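PDB 1XG2: pectinesterase 1 from Solanum lycopersicum, which removes the methyl esters of cell-wall pectin by hydrolysis, releasing methanol, and may help prepare fruit cell walls for softening during ripening. Local coordinates for residues A[13-18]-A[22-27]; A[46-51]-A[55-60]; A[217-222]-A[234-239]. One frame throughout, in Å; residues are numbered along the deposited sequence.

Contact 1: residues A[13-18]-A[22-27]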
loop_
_atom_site.group_PDB
_atom_site.type_symbol
_atom_site.label_atom_id
_atom_site.label_comp_id
_atom_site.label_asym_id
_atom_site.label_seq_id
_atom_site.Cartn_x
_atom_site.Cartn_y
_atom_site.Cartn_z
ATOM N N GLY A 13 15.553 -26.093 -14.404
ATOM C CA GLY A 13 14.260 -25.943 -13.768
ATOM C C GLY A 13 13.106 -26.317 -14.666
ATOM O O GLY A 13 13.290 -26.916 -15.728
ATOM N N ASP A 14 11.906 -25.970 -14.213
ATOM C CA ASP A 14 10.680 -26.150 -14.986
ATOM C C ASP A 14 10.446 -25.017 -15.973
ATOM O O ASP A 14 9.789 -25.218 -16.988
ATOM C CB ASP A 14 9.474 -26.224 -14.061
ATOM C CG ASP A 14 9.582 -27.342 -13.063
ATOM O OD1 ASP A 14 9.701 -28.505 -13.505
ATOM O OD2 ASP A 14 9.573 -27.160 -11.833
ATOM N N TYR A 15 10.938 -23.818 -15.654
ATOM C CA TYR A 15 10.757 -22.657 -16.534
ATOM C C TYR A 15 11.996 -21.790 -16.516
ATOM O O TYR A 15 12.767 -21.802 -15.554
ATOM C CB TYR A 15 9.533 -21.809 -16.120
ATOM C CG TYR A 15 8.244 -22.582 -16.005
ATOM C CD1 TYR A 15 7.442 -22.816 -17.127
ATOM C CD2 TYR A 15 7.821 -23.092 -14.777
ATOM C CE1 TYR A 15 6.256 -23.534 -17.031
ATOM C CE2 TYR A 15 6.631 -23.812 -14.667
ATOM C CZ TYR A 15 5.855 -24.034 -15.798
ATOM O OH TYR A 15 4.686 -24.758 -15.705
ATOM N N GLN A 16 12.168 -21.023 -17.582
ATOM C CA GLN A 16 13.297 -20.124 -17.722
ATOM C C GLN A 16 13.023 -18.727 -17.138
ATOM O O GLN A 16 13.967 -17.989 -16.803
ATOM C CB GLN A 16 13.644 -19.995 -19.201
ATOM C CG GLN A 16 14.957 -19.272 -19.472
ATOM C CD GLN A 16 15.863 -20.027 -20.443
ATOM O OE1 GLN A 16 15.423 -20.438 -21.530
ATOM N NE2 GLN A 16 17.126 -20.213 -20.052
ATOM N N THR A 17 11.748 -18.356 -17.052
ATOM C CA THR A 17 11.354 -17.049 -16.515
ATOM C C THR A 17 10.303 -17.170 -15.416
ATOM O O THR A 17 9.514 -18.117 -15.381
ATOM C CB THR A 17 10.794 -16.126 -17.626
ATOM O OG1 THR A 17 9.504 -16.588 -18.034
ATOM C CG2 THR A 17 11.647 -16.164 -18.879
ATOM N N LEU A 18 10.285 -16.172 -14.539
ATOM C CA LEU A 18 9.333 -16.122 -13.443
ATOM C C LEU A 18 7.909 -15.945 -13.949
ATOM O O LEU A 18 7.001 -16.571 -13.436
ATOM C CB LEU A 18 9.707 -14.999 -12.470
ATOM C CG LEU A 18 8.802 -14.817 -11.248
ATOM C CD1 LEU A 18 8.599 -16.132 -10.500
ATOM C CD2 LEU A 18 9.388 -13.750 -10.331
ATOM N N VAL A 22 4.487 -18.183 -12.838
ATOM C CA VAL A 22 3.313 -17.583 -12.230
ATOM C C VAL A 22 2.056 -17.905 -13.042
ATOM O O VAL A 22 1.041 -18.296 -12.473
ATOM C CB VAL A 22 3.477 -16.059 -12.057
ATOM C CG1 VAL A 22 2.168 -15.429 -11.611
ATOM C CG2 VAL A 22 4.597 -15.762 -11.055
ATOM N N ALA A 23 2.130 -17.754 -14.365
ATOM C CA ALA A 23 1.003 -18.089 -15.243
ATOM C C ALA A 23 0.541 -19.550 -15.106
ATOM O O ALA A 23 -0.660 -19.826 -15.127
ATOM C CB ALA A 23 1.353 -17.778 -16.704
ATOM N N ALA A 24 1.481 -20.469 -14.926
ATOM C CA ALA A 24 1.162 -21.892 -14.812
ATOM C C ALA A 24 0.737 -22.281 -13.401
ATOM O O ALA A 24 0.289 -23.399 -13.180
ATOM C CB ALA A 24 2.365 -22.730 -15.226
ATOM N N ALA A 25 0.899 -21.381 -12.436
ATOM C CA ALA A 25 0.479 -21.673 -11.069
ATOM C C ALA A 25 -1.046 -21.785 -11.038
ATOM O O ALA A 25 -1.722 -21.147 -11.832
ATOM C CB ALA A 25 0.956 -20.596 -10.124
ATOM N N PRO A 26 -1.585 -22.594 -10.132
ATOM C CA PRO A 26 -3.044 -22.755 -10.023
ATOM C C PRO A 26 -3.770 -21.474 -9.578
ATOM O O PRO A 26 -3.183 -20.626 -8.884
ATOM C CB PRO A 26 -3.206 -23.871 -8.978
ATOM C CG PRO A 26 -1.912 -23.904 -8.216
ATOM C CD PRO A 26 -0.853 -23.409 -9.140
ATOM N N ASP A 27 -5.031 -21.337 -9.998
ATOM C CA ASP A 27 -5.893 -20.227 -9.591
ATOM C C ASP A 27 -6.709 -20.593 -8.361
ATOM O O ASP A 27 -7.275 -21.689 -8.285
ATOM C CB ASP A 27 -6.877 -19.858 -10.708
ATOM C CG ASP A 27 -6.190 -19.416 -11.984
ATOM O OD1 ASP A 27 -5.155 -18.722 -11.919
ATOM O OD2 ASP A 27 -6.626 -19.729 -13.110
#
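Y15 reaches across to A24 with the hydroxyl end of its ring: OH comes within 3.1 Å of A24 CB, a tight approach, and CZ of Y15 follows at 3.8 Å from the same methyl. The ring lies oblique to it. Y15 can span the gap because its CG stands anti to its own carbonyl carbon (chi1 -54°), which sends the ring from the loop toward the last turn of the helix. On the buried flank L18 and V22 make the other half of the contact. L18 O accepts the amide of V22 (N to O 3.0 Å), the regular i to i+4 bond of an alpha helix. The same carbonyl also faces the methyl branch of V22, whose CG2 is 3.5 Å from L18 O, while L18 CD1 packs on V22 CG2 at 4.1 Å. Both side chains go on to rest on I57. T17 is the N-cap: its hydroxyl caps a backbone N just inside the helix and is also hydrogen-bonded to E20, and L18 N is taken by the carboxylate of E44. At the far end the ammonium of K52 collects the carbonyls of A23 and A25. A short amphipathic helix thus lies between the loop that carries Y15 and the apolar side chains of strands 33-37 and 55-59, closing the N-terminal end of the right-handed parallel beta-helix characteristic of pectin methylesterases.

Contact 2: residues A[46-51]-A[55-60]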
loop_
_atom_site.group_PDB
_atom_site.type_symbol
_atom_site.label_atom_id
_atom_site.label_comp_id
_atom_site.label_asym_id
_atom_site.label_seq_id
_atom_site.Cartn_x
_atom_site.Cartn_y
_atom_site.Cartn_z
ATOM N N VAL A 46 6.963 -8.610 -13.707
ATOM C CA VAL A 46 6.089 -9.695 -13.316
ATOM C C VAL A 46 4.877 -9.186 -12.555
ATOM O O VAL A 46 4.971 -8.264 -11.747
ATOM C CB VAL A 46 6.860 -10.693 -12.440
ATOM C CG1 VAL A 46 5.944 -11.828 -11.965
ATOM C CG2 VAL A 46 8.064 -11.226 -13.214
ATOM N N GLU A 47 3.736 -9.808 -12.815
ATOM C CA GLU A 47 2.494 -9.462 -12.156
ATOM C C GLU A 47 1.883 -10.716 -11.552
ATOM O O GLU A 47 1.791 -11.741 -12.222
ATOM C CB GLU A 47 1.541 -8.822 -13.159
ATOM C CG GLU A 47 0.229 -8.359 -12.560
ATOM C CD GLU A 47 -0.516 -7.336 -13.422
ATOM O OE1 GLU A 47 -1.651 -6.973 -13.021
ATOM O OE2 GLU A 47 0.033 -6.876 -14.468
ATOM N N VAL A 48 1.474 -10.633 -10.287
ATOM C CA VAL A 48 0.785 -11.725 -9.619
ATOM C C VAL A 48 -0.644 -11.261 -9.369
ATOM O O VAL A 48 -0.908 -10.517 -8.422
ATOM C CB VAL A 48 1.472 -12.113 -8.293
ATOM C CG1 VAL A 48 0.698 -13.224 -7.588
ATOM C CG2 VAL A 48 2.901 -12.559 -8.549
ATOM N N ALA A 49 -1.561 -11.693 -10.231
ATOM C CA ALA A 49 -2.916 -11.152 -10.257
ATOM C C ALA A 49 -3.766 -11.701 -9.123
ATOM O O ALA A 49 -3.355 -12.612 -8.389
ATOM C CB ALA A 49 -3.583 -11.465 -11.610
ATOM N N SER A 50 -4.978 -11.157 -9.012
ATOM C CA SER A 50 -5.858 -11.441 -7.895
ATOM C C SER A 50 -6.250 -12.904 -7.832
ATOM O O SER A 50 -6.489 -13.435 -6.750
ATOM C CB SER A 50 -7.099 -10.531 -7.932
ATOM O OG SER A 50 -7.887 -10.758 -9.081
ATOM N N ASN A 51 -6.283 -13.566 -8.983
ATOM C CA ASN A 51 -6.631 -14.993 -9.029
ATOM C C ASN A 51 -5.484 -15.912 -8.583
ATOM O O ASN A 51 -5.713 -17.077 -8.263
ATOM C CB ASN A 51 -7.145 -15.408 -10.421
ATOM C CG ASN A 51 -6.195 -15.029 -11.550
ATOM O OD1 ASN A 51 -5.964 -13.845 -11.804
ATOM N ND2 ASN A 51 -5.593 -16.029 -12.195
ATOM N N LEU A 55 0.345 -17.718 -3.311
ATOM C CA LEU A 55 1.558 -17.980 -4.064
ATOM C C LEU A 55 2.750 -17.524 -3.242
ATOM O O LEU A 55 2.756 -16.396 -2.756
ATOM C CB LEU A 55 1.556 -17.192 -5.377
ATOM C CG LEU A 55 1.665 -17.932 -6.703
ATOM C CD1 LEU A 55 1.983 -16.936 -7.819
ATOM C CD2 LEU A 55 2.717 -19.035 -6.664
ATOM N N MET A 56 3.753 -18.388 -3.125
ATOM C CA MET A 56 5.033 -18.045 -2.530
ATOM C C MET A 56 6.099 -18.024 -3.627
ATOM O O MET A 56 6.275 -19.003 -4.348
ATOM C CB MET A 56 5.413 -19.063 -1.463
ATOM C CG MET A 56 6.776 -18.816 -0.816
ATOM S SD MET A 56 7.000 -19.889 0.594
ATOM C CE MET A 56 8.434 -19.216 1.333
ATOM N N ILE A 57 6.771 -16.889 -3.782
ATOM C CA ILE A 57 7.890 -16.771 -4.705
ATOM C C ILE A 57 9.122 -16.668 -3.830
ATOM O O ILE A 57 9.250 -15.748 -3.041
ATOM C CB ILE A 57 7.736 -15.550 -5.623
ATOM C CG1 ILE A 57 6.518 -15.738 -6.535
ATOM C CG2 ILE A 57 8.999 -15.333 -6.462
ATOM C CD1 ILE A 57 6.265 -14.602 -7.511
ATOM N N VAL A 58 10.016 -17.640 -3.954
ATOM C CA VAL A 58 11.190 -17.697 -3.099
ATOM C C VAL A 58 12.425 -17.870 -3.967
ATOM O O VAL A 58 12.436 -18.714 -4.853
ATOM C CB VAL A 58 11.050 -18.830 -2.024
ATOM C CG1 VAL A 58 10.848 -20.185 -2.648
ATOM C CG2 VAL A 58 12.230 -18.847 -1.082
ATOM N N GLY A 59 13.442 -17.053 -3.726
ATOM C CA GLY A 59 14.700 -17.150 -4.432
ATOM C C GLY A 59 15.766 -17.888 -3.639
ATOM O O GLY A 59 15.490 -18.523 -2.613
ATOM N N ASP A 60 16.999 -17.762 -4.114
ATOM C CA ASP A 60 18.162 -18.444 -3.556
ATOM C C ASP A 60 18.865 -17.575 -2.512
ATOM O O ASP A 60 19.974 -17.889 -2.085
ATOM C CB ASP A 60 19.145 -18.750 -4.702
ATOM C CG ASP A 60 19.455 -20.219 -4.856
ATOM O OD1 ASP A 60 19.500 -20.951 -3.842
ATOM O OD2 ASP A 60 19.677 -20.721 -5.988
#
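N51 ND2 is hydrogen-bonded to D27 OD1, which ties the end of 46-51 to the segment that leaves the N-terminal helix; the contact of 46-51 with 55-60 itself is wholly apolar. V48 carries it by dividing its two methyls between two partners, all three residues being buried. Its CG1 meets L55 CD1 at 3.9 Å, the two side chains lying at a slant to each other, and its CG2 meets I57 CD1 at 4.1 Å, where the valine and the isoleucine run alongside each other, pointing opposite ways. CG1 of V48 is anti to the backbone N (chi1 178°), and this opens the fork toward both residues at once. The chi1 of L55, -122°, is far from a staggered value. No backbone hydrogen bond joins the strands. They belong to different sheets of the beta-helix, linked by a short turn, and only side chains meet in the interior between them. On the outer side of that turn S50 OG is hydrogen-bonded to D84 of the pectinesterase inhibitor chain. Strand 46-48 runs parallel to strand 85-87 of the next coil, and strand 55-59 lies between strands 33-37 and 93-95; the side chain of F92 touches both V48 and I57, while helix 18-24 brings its V22 against L55 and its L18 against V46.

Contact 3: residues A[217-222]-A[234-239]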
loop_
_atom_site.group_PDB
_atom_site.type_symbol
_atom_site.label_atom_id
_atom_site.label_comp_id
_atom_site.label_asym_id
_atom_site.label_seq_id
_atom_site.Cartn_x
_atom_site.Cartn_y
_atom_site.Cartn_z
ATOM N N THR A 217 17.471 13.611 5.318
ATOM C CA THR A 217 16.553 12.484 5.291
ATOM C C THR A 217 15.517 12.695 6.372
ATOM O O THR A 217 15.858 12.951 7.522
ATOM C CB THR A 217 17.313 11.170 5.536
ATOM O OG1 THR A 217 18.227 10.922 4.461
ATOM C CG2 THR A 217 16.378 9.986 5.522
ATOM N N TYR A 218 14.251 12.596 5.995
ATOM C CA TYR A 218 13.166 12.694 6.945
ATOM C C TYR A 218 12.465 11.346 7.036
ATOM O O TYR A 218 12.511 10.551 6.112
ATOM C CB TYR A 218 12.160 13.749 6.510
ATOM C CG TYR A 218 12.730 15.156 6.385
ATOM C CD1 TYR A 218 13.364 15.560 5.225
ATOM C CD2 TYR A 218 12.626 16.074 7.436
ATOM C CE1 TYR A 218 13.880 16.842 5.092
ATOM C CE2 TYR A 218 13.140 17.371 7.313
ATOM C CZ TYR A 218 13.770 17.740 6.139
ATOM O OH TYR A 218 14.280 19.015 5.980
ATOM N N LEU A 219 11.806 11.115 8.157
ATOM C CA LEU A 219 11.015 9.912 8.378
ATOM C C LEU A 219 9.798 9.840 7.464
ATOM O O LEU A 219 9.382 8.751 7.066
ATOM C CB LEU A 219 10.586 9.827 9.845
ATOM C CG LEU A 219 11.732 9.670 10.842
ATOM C CD1 LEU A 219 11.219 9.849 12.289
ATOM C CD2 LEU A 219 12.442 8.330 10.664
ATOM N N GLY A 220 9.213 10.989 7.149
ATOM C CA GLY A 220 8.109 11.036 6.214
ATOM C C GLY A 220 7.622 12.431 5.883
ATOM O O GLY A 220 8.035 13.418 6.507
ATOM N N ARG A 221 6.769 12.493 4.867
ATOM C CA ARG A 221 6.006 13.680 4.522
ATOM C C ARG A 221 4.591 13.246 4.118
ATOM O O ARG A 221 4.399 12.129 3.625
ATOM C CB ARG A 221 6.694 14.485 3.409
ATOM C CG ARG A 221 6.966 13.742 2.109
ATOM C CD ARG A 221 7.628 14.615 1.055
ATOM N NE ARG A 221 7.717 13.968 -0.241
ATOM C CZ ARG A 221 7.900 14.617 -1.389
ATOM N NH1 ARG A 221 8.028 15.947 -1.422
ATOM N NH2 ARG A 221 7.939 13.940 -2.517
ATOM N N PRO A 222 3.597 14.090 4.404
ATOM C CA PRO A 222 2.182 13.732 4.195
ATOM C C PRO A 222 1.670 13.867 2.771
ATOM O O PRO A 222 1.144 14.903 2.374
ATOM C CB PRO A 222 1.449 14.668 5.160
ATOM C CG PRO A 222 2.339 15.890 5.239
ATOM C CD PRO A 222 3.745 15.391 5.081
ATOM N N SER A 234 12.752 1.607 17.380
ATOM C CA SER A 234 13.673 1.492 16.261
ATOM C C SER A 234 14.928 2.326 16.486
ATOM O O SER A 234 14.938 3.280 17.279
ATOM C CB SER A 234 12.998 1.945 14.961
ATOM O OG SER A 234 11.927 1.091 14.599
ATOM N N TYR A 235 15.986 1.935 15.788
ATOM C CA TYR A 235 17.228 2.681 15.766
ATOM C C TYR A 235 17.162 3.674 14.631
ATOM O O TYR A 235 16.893 3.303 13.489
ATOM C CB TYR A 235 18.418 1.748 15.585
ATOM C CG TYR A 235 19.739 2.471 15.406
ATOM C CD1 TYR A 235 20.574 2.713 16.501
ATOM C CD2 TYR A 235 20.164 2.908 14.146
ATOM C CE1 TYR A 235 21.788 3.382 16.348
ATOM C CE2 TYR A 235 21.382 3.582 13.987
ATOM C CZ TYR A 235 22.188 3.800 15.094
ATOM O OH TYR A 235 23.385 4.458 14.953
ATOM N N LEU A 236 17.408 4.936 14.956
ATOM C CA LEU A 236 17.450 6.023 13.982
ATOM C C LEU A 236 18.871 6.578 13.909
ATOM O O LEU A 236 19.394 7.087 14.912
ATOM C CB LEU A 236 16.490 7.134 14.410
ATOM C CG LEU A 236 15.015 6.952 14.027
ATOM C CD1 LEU A 236 14.493 5.632 14.489
ATOM C CD2 LEU A 236 14.147 8.086 14.579
ATOM N N GLY A 237 19.491 6.470 12.735
ATOM C CA GLY A 237 20.832 6.979 12.510
ATOM C C GLY A 237 20.866 8.495 12.496
ATOM O O GLY A 237 19.826 9.156 12.477
ATOM N N GLY A 238 22.073 9.056 12.500
ATOM C CA GLY A 238 22.249 10.499 12.476
ATOM C C GLY A 238 21.765 11.160 11.200
ATOM O O GLY A 238 21.628 12.387 11.145
ATOM N N LEU A 239 21.482 10.364 10.168
ATOM C CA LEU A 239 20.930 10.898 8.928
ATOM C C LEU A 239 19.574 11.571 9.112
ATOM O O LEU A 239 19.186 12.426 8.298
ATOM C CB LEU A 239 20.819 9.803 7.861
ATOM C CG LEU A 239 19.584 8.885 7.902
ATOM C CD1 LEU A 239 19.422 8.157 6.587
ATOM C CD2 LEU A 239 19.679 7.912 9.044
HETATM O O HOH W 1 20.432 12.316 5.352
HETATM O O HOH W 2 18.855 15.178 7.641
#
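T217 and L239 supply most of the apolar packing, the isobutyl group of the leucine crossing the threonine at a slant. L239 CD1 sits 3.7 Å from T217 CG2 and equally near T217 OG1. To get there L239 holds CG between its backbone N and carbonyl carbon, the crowded position (chi1 83°). Replacing L239 by alanine would remove CG and both methyls and is likely to leave T217 CG2 and the apolar side of OG1 without their partner. The second apolar pair is L219 CD1 on L236 CD2 at 4.1 Å, the side chains at about a right angle. The pair faces across the interior of the right-handed parallel beta-helix, strand 217-220 closing one edge of its sheet and strand 235-236 an edge of another, with a corner at L219. Polar traffic goes through water. The carbonyls of T217 and L239 are both acceptors and cannot bond each other. L239 O is served by two waters: T217 OG1 donates to water 1 (2.8 Å) and T217 N to water 2, and each water donates to L239 O, water 2 at 2.8 Å. As for charge, R221, which by similarity binds substrate, takes no part in the packing on 234-239 and makes a salt bridge through NE with D153, the predicted nucleophile.

Contacts 1 and 2 form one continuous packing at the N-terminal end of the beta-helix, their centres 9 Å apart. L18 CD2 lies 4.1 Å from V46 CG2, and V22 CG1 lies 3.8 Å from E47 O, so the helix of contact 1 rests directly on strand 46-48. Contact 3 is on the other side of the chain's centre, about 39 Å from contact 1 and 31 Å from contact 2, centre to centre. Even so, strands 46-48 and 217-220 are the outermost strands of one parallel sheet. Among the three, contact 3 alone nears the probable active site: the T217 side chain is about 10 Å from that of D153.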